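Local coordinates for protein putative adhesin (Bacteroides fragilis NCTC 9343, PDB 3PET) that is of unknown function but probably acts as a surface-exposed adhesin, probably a lipoprotein, whose chain winds into a right-handed beta-helix, at residues S155-A168 and S175-E187. Sequence-based numbering, arbitrary orientation.
Sequences SKGVGNIEAGNLRA and SQGVGDITCNATE. With PG4 (tetraethylene glycol), chain I.
The amide of Asn184 lies side by side with Arg167: its ND2 comes 3.7 Å from Arg167 CG, while the guanidinium plane stands 64° to the amide and carries NH2 off to Glu145. With CG anti to the backbone N (chi1 -170°), Asn184 reaches the corner of the neighbouring coil, where ND2 donates to Gly164 O (3.0 Å) with that oxygen close to the amide plane. Asparagine suits this place because one N-H can meet a carbonyl that the turn from Ala163 to Leu166 leaves facing the next coil. Farther along the corner, water 3 accepts from Asn184 N and probably donates to Leu166 O, though it has more acceptors near it than protons.

A second amide, of Asn160, works through its oxygen. OD1 receives Asp180 N at 2.8 Å along an almost straight N-H, though the donor is tilted 32° from the carbonyl plane. The side chain thus stands in for a backbone acceptor, and Asp180 OD1 repeats the gesture toward Ser198 N one coil on. Between these two amides the strands run parallel, joined by bonds such as Thr182 N to Ile161 O, with Ile161 CB stacked on Ile181 CG2 (4.2 Å) in the core.

At the other bend the glycines of the repeated Gly-Val-Gly let backbones close up: Gly177 CA sits 3.3 Å from Gly157 O. Water 1, bonded to Ser155 OG and Gly177 N, serves the buried hydroxyl. Ser155 on Ser175, Val158 on Val178 and Ile161 on Ile181 stack in register, and polar side chains and water bridge successive coils where regular strand pairing lapses, so that here the bonding between coils continues through the corners.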
ATOM      1  N   SER A 155       5.250   0.627   9.581  1.00 17.55           N
ATOM      2  CA  SER A 155       4.635   0.655   8.263  1.00 16.46           C
ATOM      3  C   SER A 155       3.939  -0.664   8.021  1.00 21.52           C
ATOM      4  O   SER A 155       4.514  -1.716   8.302  1.00 21.86           O
ATOM      5  CB  SER A 155       5.674   0.970   7.191  1.00 16.69           C
ATOM      6  OG  SER A 155       6.767   0.061   7.210  1.00 18.32           O
ATOM      7  N   LYS A 156       2.676  -0.610   7.555  1.00 17.67           N
ATOM      8  CA  LYS A 156       1.840  -1.806   7.330  1.00 17.43           C
ATOM      9  C   LYS A 156       1.113  -1.807   5.989  1.00 18.77           C
ATOM     10  O   LYS A 156       0.546  -2.829   5.622  1.00 19.52           O
ATOM     11  CB  LYS A 156       0.791  -1.958   8.455  1.00 19.41           C
ATOM     12  CG  LYS A 156       1.406  -2.188   9.829  1.00 26.63           C
ATOM     13  CD  LYS A 156       0.403  -1.985  10.952  1.00 31.43           C
ATOM     14  CE  LYS A 156       1.042  -2.338  12.272  1.00 35.09           C
ATOM     15  NZ  LYS A 156       0.112  -2.164  13.418  1.00 45.95           N
ATOM     16  N   GLY A 157       1.095  -0.678   5.290  1.00 14.66           N
ATOM     17  CA  GLY A 157       0.401  -0.586   4.013  1.00 14.86           C
ATOM     18  C   GLY A 157       1.354  -0.635   2.843  1.00 19.96           C
ATOM     19  O   GLY A 157       2.337  -1.390   2.848  1.00 18.79           O
ATOM     20  N   VAL A 158       1.069   0.169   1.819  1.00 15.96           N
ATOM     21  CA  VAL A 158       1.931   0.252   0.634  1.00 15.10           C
ATOM     22  C   VAL A 158       2.492   1.681   0.583  1.00 17.64           C
ATOM     23  O   VAL A 158       1.727   2.638   0.459  1.00 15.95           O
ATOM     24  CB  VAL A 158       1.185  -0.148  -0.662  1.00 17.87           C
ATOM     25  CG1 VAL A 158       2.093   0.002  -1.884  1.00 18.80           C
ATOM     26  CG2 VAL A 158       0.657  -1.579  -0.559  1.00 17.38           C
ATOM     27  N   GLY A 159       3.800   1.803   0.684  1.00 13.98           N
ATOM     28  CA  GLY A 159       4.442   3.116   0.713  1.00 14.16           C
ATOM     29  C   GLY A 159       5.614   3.147   1.681  1.00 18.89           C
ATOM     30  O   GLY A 159       5.871   2.182   2.417  1.00 18.25           O
ATOM     31  N   ASN A 160       6.333   4.264   1.675  1.00 15.43           N
ATOM     32  CA  ASN A 160       7.547   4.450   2.470  1.00 15.82           C
ATOM     33  C   ASN A 160       7.391   5.414   3.607  1.00 20.24           C
ATOM     34  O   ASN A 160       6.662   6.399   3.491  1.00 17.43           O
ATOM     35  CB  ASN A 160       8.673   5.015   1.556  1.00 14.18           C
ATOM     36  CG  ASN A 160       9.037   4.111   0.408  1.00 28.55           C
ATOM     37  OD1 ASN A 160       8.921   2.904   0.491  1.00 21.72           O
ATOM     38  ND2 ASN A 160       9.527   4.660  -0.677  1.00 31.14           N
ATOM     39  N   ILE A 161       8.148   5.171   4.692  1.00 16.64           N
ATOM     40  CA  ILE A 161       8.289   6.125   5.781  1.00 15.70           C
ATOM     41  C   ILE A 161       9.621   6.779   5.497  1.00 20.74           C
ATOM     42  O   ILE A 161      10.656   6.110   5.556  1.00 20.23           O
ATOM     43  CB  ILE A 161       8.177   5.570   7.231  1.00 17.42           C
ATOM     44  CG1 ILE A 161       6.801   4.943   7.473  1.00 15.46           C
ATOM     45  CG2 ILE A 161       8.453   6.732   8.242  1.00 14.85           C
ATOM     46  CD1 ILE A 161       6.560   4.416   8.917  1.00 14.35           C
ATOM     47  N   GLU A 162       9.587   8.044   5.134  1.00 17.67           N
ATOM     48  CA  GLU A 162      10.793   8.786   4.803  0.50 18.15           C
ATOM     49  C   GLU A 162      11.120   9.722   5.984  1.00 22.26           C
ATOM     50  O   GLU A 162      10.691  10.876   6.035  1.00 21.39           O
ATOM     51  CB  GLU A 162      10.620   9.501   3.445  0.50 19.71           C
ATOM     52  CG  GLU A 162      10.433   8.497   2.305  0.50 27.36           C
ATOM     53  CD  GLU A 162       9.861   8.955   0.974  0.50 39.77           C
ATOM     54  OE1 GLU A 162       9.296  10.070   0.909  0.50 33.87           O
ATOM     55  OE2 GLU A 162       9.924   8.161   0.004  0.50 31.91           O
ATOM     56  N   ALA A 163      11.843   9.179   6.967  1.00 19.54           N
ATOM     57  CA  ALA A 163      12.197   9.903   8.196  1.00 18.26           C
ATOM     58  C   ALA A 163      13.724   9.965   8.423  1.00 20.15           C
ATOM     59  O   ALA A 163      14.188  10.001   9.567  1.00 19.94           O
ATOM     60  CB  ALA A 163      11.500   9.232   9.382  1.00 18.63           C
ATOM     61  N   GLY A 164      14.487  10.033   7.330  1.00 16.94           N
ATOM     62  CA  GLY A 164      15.944  10.179   7.383  1.00 17.03           C
ATOM     63  C   GLY A 164      16.368  11.514   7.979  1.00 20.12           C
ATOM     64  O   GLY A 164      17.424  11.607   8.614  1.00 20.39           O
ATOM     65  N   ASN A 165      15.539  12.553   7.795  1.00 17.76           N
ATOM     66  CA  ASN A 165      15.788  13.899   8.346  1.00 18.48           C
ATOM     67  C   ASN A 165      14.992  14.155   9.630  1.00 21.50           C
ATOM     68  O   ASN A 165      14.866  15.304  10.065  1.00 20.38           O
ATOM     69  CB  ASN A 165      15.521  14.979   7.313  1.00 26.11           C
ATOM     70  CG  ASN A 165      16.444  14.845   6.136  1.00 49.24           C
ATOM     71  OD1 ASN A 165      17.626  14.537   6.288  1.00 34.19           O
ATOM     72  ND2 ASN A 165      15.913  14.998   4.939  1.00 46.46           N
ATOM     73  N   LEU A 166      14.485  13.071  10.248  1.00 18.20           N
ATOM     74  CA  LEU A 166      13.866  13.134  11.548  1.00 19.20           C
ATOM     75  C   LEU A 166      14.883  12.556  12.521  1.00 22.84           C
ATOM     76  O   LEU A 166      15.021  11.332  12.598  1.00 20.89           O
ATOM     77  CB  LEU A 166      12.505  12.431  11.627  1.00 18.95           C
ATOM     78  CG  LEU A 166      11.873  12.543  13.026  1.00 24.23           C
ATOM     79  CD1 LEU A 166      10.930  13.741  13.128  1.00 23.56           C
ATOM     80  CD2 LEU A 166      11.246  11.282  13.411  1.00 30.05           C
ATOM     81  N   ARG A 167      15.656  13.445  13.187  1.00 19.81           N
ATOM     82  CA  ARG A 167      16.703  13.047  14.140  1.00 21.58           C
ATOM     83  C   ARG A 167      16.067  12.607  15.459  1.00 23.88           C
ATOM     84  O   ARG A 167      15.483  13.433  16.160  1.00 22.86           O
ATOM     85  CB  ARG A 167      17.715  14.209  14.379  1.00 24.38           C
ATOM     86  CG  ARG A 167      18.560  14.572  13.159  1.00 42.60           C
ATOM     87  CD  ARG A 167      18.620  16.081  12.938  1.00 62.27           C
ATOM     88  NE  ARG A 167      17.682  16.525  11.901  1.00 67.42           N
ATOM     89  CZ  ARG A 167      17.009  17.676  11.919  1.00 71.24           C
ATOM     90  NH1 ARG A 167      17.157  18.526  12.930  1.00 52.88           N
ATOM     91  NH2 ARG A 167      16.182  17.983  10.930  1.00 48.65           N
ATOM     92  N   ALA A 168      16.147  11.305  15.778  1.00 19.68           N
ATOM     93  CA  ALA A 168      15.575  10.764  17.015  1.00 19.67           C
ATOM     94  C   ALA A 168      16.658  10.120  17.875  1.00 24.73           C
ATOM     95  O   ALA A 168      17.624   9.591  17.325  1.00 25.81           O
ATOM     96  CB  ALA A 168      14.496   9.742  16.692  1.00 19.69           C
ATOM     97  N   SER A 175       8.699  -2.836   9.560  1.00 16.18           N
ATOM     98  CA  SER A 175       8.175  -2.772   8.200  1.00 15.88           C
ATOM     99  C   SER A 175       7.426  -4.084   7.912  1.00 18.94           C
ATOM    100  O   SER A 175       8.065  -5.140   7.888  1.00 18.35           O
ATOM    101  CB  SER A 175       9.318  -2.506   7.209  1.00 18.11           C
ATOM    102  OG  SER A 175      10.308  -3.524   7.272  1.00 22.02           O
ATOM    103  N   GLN A 176       6.068  -4.033   7.774  1.00 15.73           N
ATOM    104  CA  GLN A 176       5.212  -5.224   7.595  1.00 15.20           C
ATOM    105  C   GLN A 176       4.416  -5.240   6.282  1.00 18.40           C
ATOM    106  O   GLN A 176       3.820  -6.265   5.948  1.00 15.87           O
ATOM    107  CB  GLN A 176       4.218  -5.349   8.750  1.00 15.86           C
ATOM    108  CG  GLN A 176       4.838  -5.622  10.101  1.00 28.40           C
ATOM    109  CD  GLN A 176       3.761  -5.597  11.159  1.00 38.40           C
ATOM    110  OE1 GLN A 176       3.368  -4.547  11.631  1.00 31.36           O
ATOM    111  NE2 GLN A 176       3.184  -6.753  11.469  1.00 33.50           N
ATOM    112  N   GLY A 177       4.407  -4.119   5.559  1.00 17.14           N
ATOM    113  CA  GLY A 177       3.729  -4.047   4.266  1.00 16.65           C
ATOM    114  C   GLY A 177       4.739  -4.069   3.139  1.00 19.64           C
ATOM    115  O   GLY A 177       5.760  -4.772   3.209  1.00 18.21           O
ATOM    116  N   VAL A 178       4.476  -3.267   2.106  1.00 16.16           N
ATOM    117  CA  VAL A 178       5.360  -3.149   0.939  1.00 15.30           C
ATOM    118  C   VAL A 178       5.920  -1.742   0.946  1.00 18.26           C
ATOM    119  O   VAL A 178       5.154  -0.785   0.791  1.00 16.98           O
ATOM    120  CB  VAL A 178       4.612  -3.486  -0.377  1.00 17.92           C
ATOM    121  CG1 VAL A 178       5.516  -3.279  -1.590  1.00 17.31           C
ATOM    122  CG2 VAL A 178       4.079  -4.913  -0.344  1.00 17.18           C
ATOM    123  N   GLY A 179       7.228  -1.621   1.161  1.00 13.79           N
ATOM    124  CA  GLY A 179       7.851  -0.310   1.252  1.00 14.42           C
ATOM    125  C   GLY A 179       8.990  -0.266   2.246  1.00 18.80           C
ATOM    126  O   GLY A 179       9.183  -1.198   3.027  1.00 17.88           O
ATOM    127  N   ASP A 180       9.747   0.833   2.212  1.00 14.81           N
ATOM    128  CA  ASP A 180      10.944   1.028   3.012  1.00 15.24           C
ATOM    129  C   ASP A 180      10.752   1.997   4.143  1.00 19.14           C
ATOM    130  O   ASP A 180       9.895   2.879   4.067  1.00 17.13           O
ATOM    131  CB  ASP A 180      12.065   1.580   2.112  1.00 17.50           C
ATOM    132  CG  ASP A 180      12.501   0.671   0.974  1.00 26.75           C
ATOM    133  OD1 ASP A 180      12.355  -0.565   1.105  1.00 23.59           O
ATOM    134  OD2 ASP A 180      13.014   1.193  -0.033  1.00 38.57           O
ATOM    135  N   ILE A 181      11.597   1.878   5.171  1.00 15.81           N
ATOM    136  CA  ILE A 181      11.645   2.863   6.255  1.00 15.93           C
ATOM    137  C   ILE A 181      13.048   3.441   6.254  1.00 18.53           C
ATOM    138  O   ILE A 181      14.009   2.685   6.363  1.00 16.10           O
ATOM    139  CB  ILE A 181      11.262   2.321   7.668  1.00 18.14           C
ATOM    140  CG1 ILE A 181       9.840   1.735   7.689  1.00 16.75           C
ATOM    141  CG2 ILE A 181      11.431   3.416   8.752  1.00 17.49           C
ATOM    142  CD1 ILE A 181       9.491   1.045   8.995  1.00 13.48           C
ATOM    143  N   THR A 182      13.172   4.762   6.112  1.00 16.65           N
ATOM    144  CA  THR A 182      14.453   5.454   6.240  1.00 16.65           C
ATOM    145  C   THR A 182      14.327   6.233   7.523  1.00 20.69           C
ATOM    146  O   THR A 182      13.306   6.869   7.737  1.00 19.44           O
ATOM    147  CB  THR A 182      14.810   6.295   5.005  1.00 23.75           C
ATOM    148  OG1 THR A 182      14.784   5.444   3.856  1.00 23.54           O
ATOM    149  CG2 THR A 182      16.209   6.946   5.128  1.00 18.86           C
ATOM    150  N   CYS A 183      15.292   6.087   8.440  1.00 19.51           N
ATOM    151  CA  CYS A 183      15.180   6.747   9.740  1.00 17.84           C
ATOM    152  C   CYS A 183      16.556   7.170  10.239  1.00 22.56           C
ATOM    153  O   CYS A 183      17.545   7.064   9.509  1.00 21.56           O
ATOM    154  CB  CYS A 183      14.448   5.859  10.746  1.00 16.83           C
ATOM    155  SG  CYS A 183      15.236   4.251  11.012  1.00 20.31           S
ATOM    156  N   ASN A 184      16.597   7.756  11.439  1.00 21.19           N
ATOM    157  CA  ASN A 184      17.793   8.353  11.989  1.00 20.89           C
ATOM    158  C   ASN A 184      17.787   8.179  13.508  1.00 24.50           C
ATOM    159  O   ASN A 184      16.990   8.796  14.210  1.00 23.47           O
ATOM    160  CB  ASN A 184      17.809   9.826  11.562  1.00 17.69           C
ATOM    161  CG  ASN A 184      19.063  10.599  11.819  1.00 29.16           C
ATOM    162  OD1 ASN A 184      19.860  10.292  12.698  1.00 22.92           O
ATOM    163  ND2 ASN A 184      19.238  11.658  11.054  1.00 23.51           N
ATOM    164  N   ALA A 185      18.675   7.310  14.000  1.00 20.09           N
ATOM    165  CA  ALA A 185      18.761   6.944  15.409  1.00 20.70           C
ATOM    166  C   ALA A 185      20.121   7.296  15.965  1.00 23.43           C
ATOM    167  O   ALA A 185      21.130   6.751  15.506  1.00 22.52           O
ATOM    168  CB  ALA A 185      18.513   5.445  15.552  1.00 21.59           C
ATOM    169  N   THR A 186      20.169   8.221  16.931  1.00 20.61           N
ATOM    170  CA  THR A 186      21.477   8.613  17.468  1.00 20.96           C
ATOM    171  C   THR A 186      21.917   7.716  18.625  1.00 23.66           C
ATOM    172  O   THR A 186      23.105   7.518  18.779  1.00 24.38           O
ATOM    173  CB  THR A 186      21.515  10.096  17.882  1.00 28.74           C
ATOM    174  OG1 THR A 186      20.798  10.260  19.100  1.00 38.10           O
ATOM    175  CG2 THR A 186      20.967  11.035  16.806  1.00 21.79           C
ATOM    176  N   GLU A 187      20.982   7.205  19.460  1.00 20.20           N
ATOM    177  CA  GLU A 187      21.373   6.403  20.623  1.00 19.59           C
ATOM    178  C   GLU A 187      20.966   4.913  20.535  1.00 23.41           C
ATOM    179  O   GLU A 187      21.750   4.056  20.949  1.00 21.64           O
ATOM    180  CB  GLU A 187      20.781   7.002  21.911  1.00 20.86           C
ATOM    181  CG  GLU A 187      21.358   8.367  22.272  1.00 30.40           C
ATOM    182  CD  GLU A 187      20.778   9.058  23.498  1.00 60.12           C
ATOM    183  OE1 GLU A 187      19.719   8.619  24.003  1.00 43.70           O
ATOM    184  OE2 GLU A 187      21.373  10.071  23.932  1.00 68.58           O
TER
HETATM  185  O1  PG4 I 256       0.904  -5.445   7.178  1.00 59.27           O
HETATM  186  C1  PG4 I 256       0.634  -6.181   8.393  1.00 56.74           C
HETATM  187  C2  PG4 I 256       0.374  -7.695   8.072  1.00 55.98           C
HETATM  188  O2  PG4 I 256      -0.546  -7.855   6.946  1.00 54.15           O
HETATM  189  C3  PG4 I 256      -0.604  -9.238   6.515  1.00 53.35           C
HETATM  190  C4  PG4 I 256      -1.239  -9.301   5.100  1.00 52.96           C
HETATM  191  O3  PG4 I 256      -2.358 -10.185   5.033  1.00 52.80           O
HETATM  192  C5  PG4 I 256      -3.542  -9.361   4.945  1.00 53.23           C
HETATM  193  C6  PG4 I 256      -4.838 -10.160   5.229  1.00 53.42           C
HETATM  194  O4  PG4 I 256      -4.930 -11.386   4.466  1.00 53.87           O
HETATM  195  O   HOH W   1       6.061  -1.717   5.224  1.00 15.88           O
HETATM  196  O   HOH W   2      12.345   5.245   2.840  1.00 21.19           O
HETATM  197  O   HOH W   3      14.145   8.745  12.447  1.00 16.76           O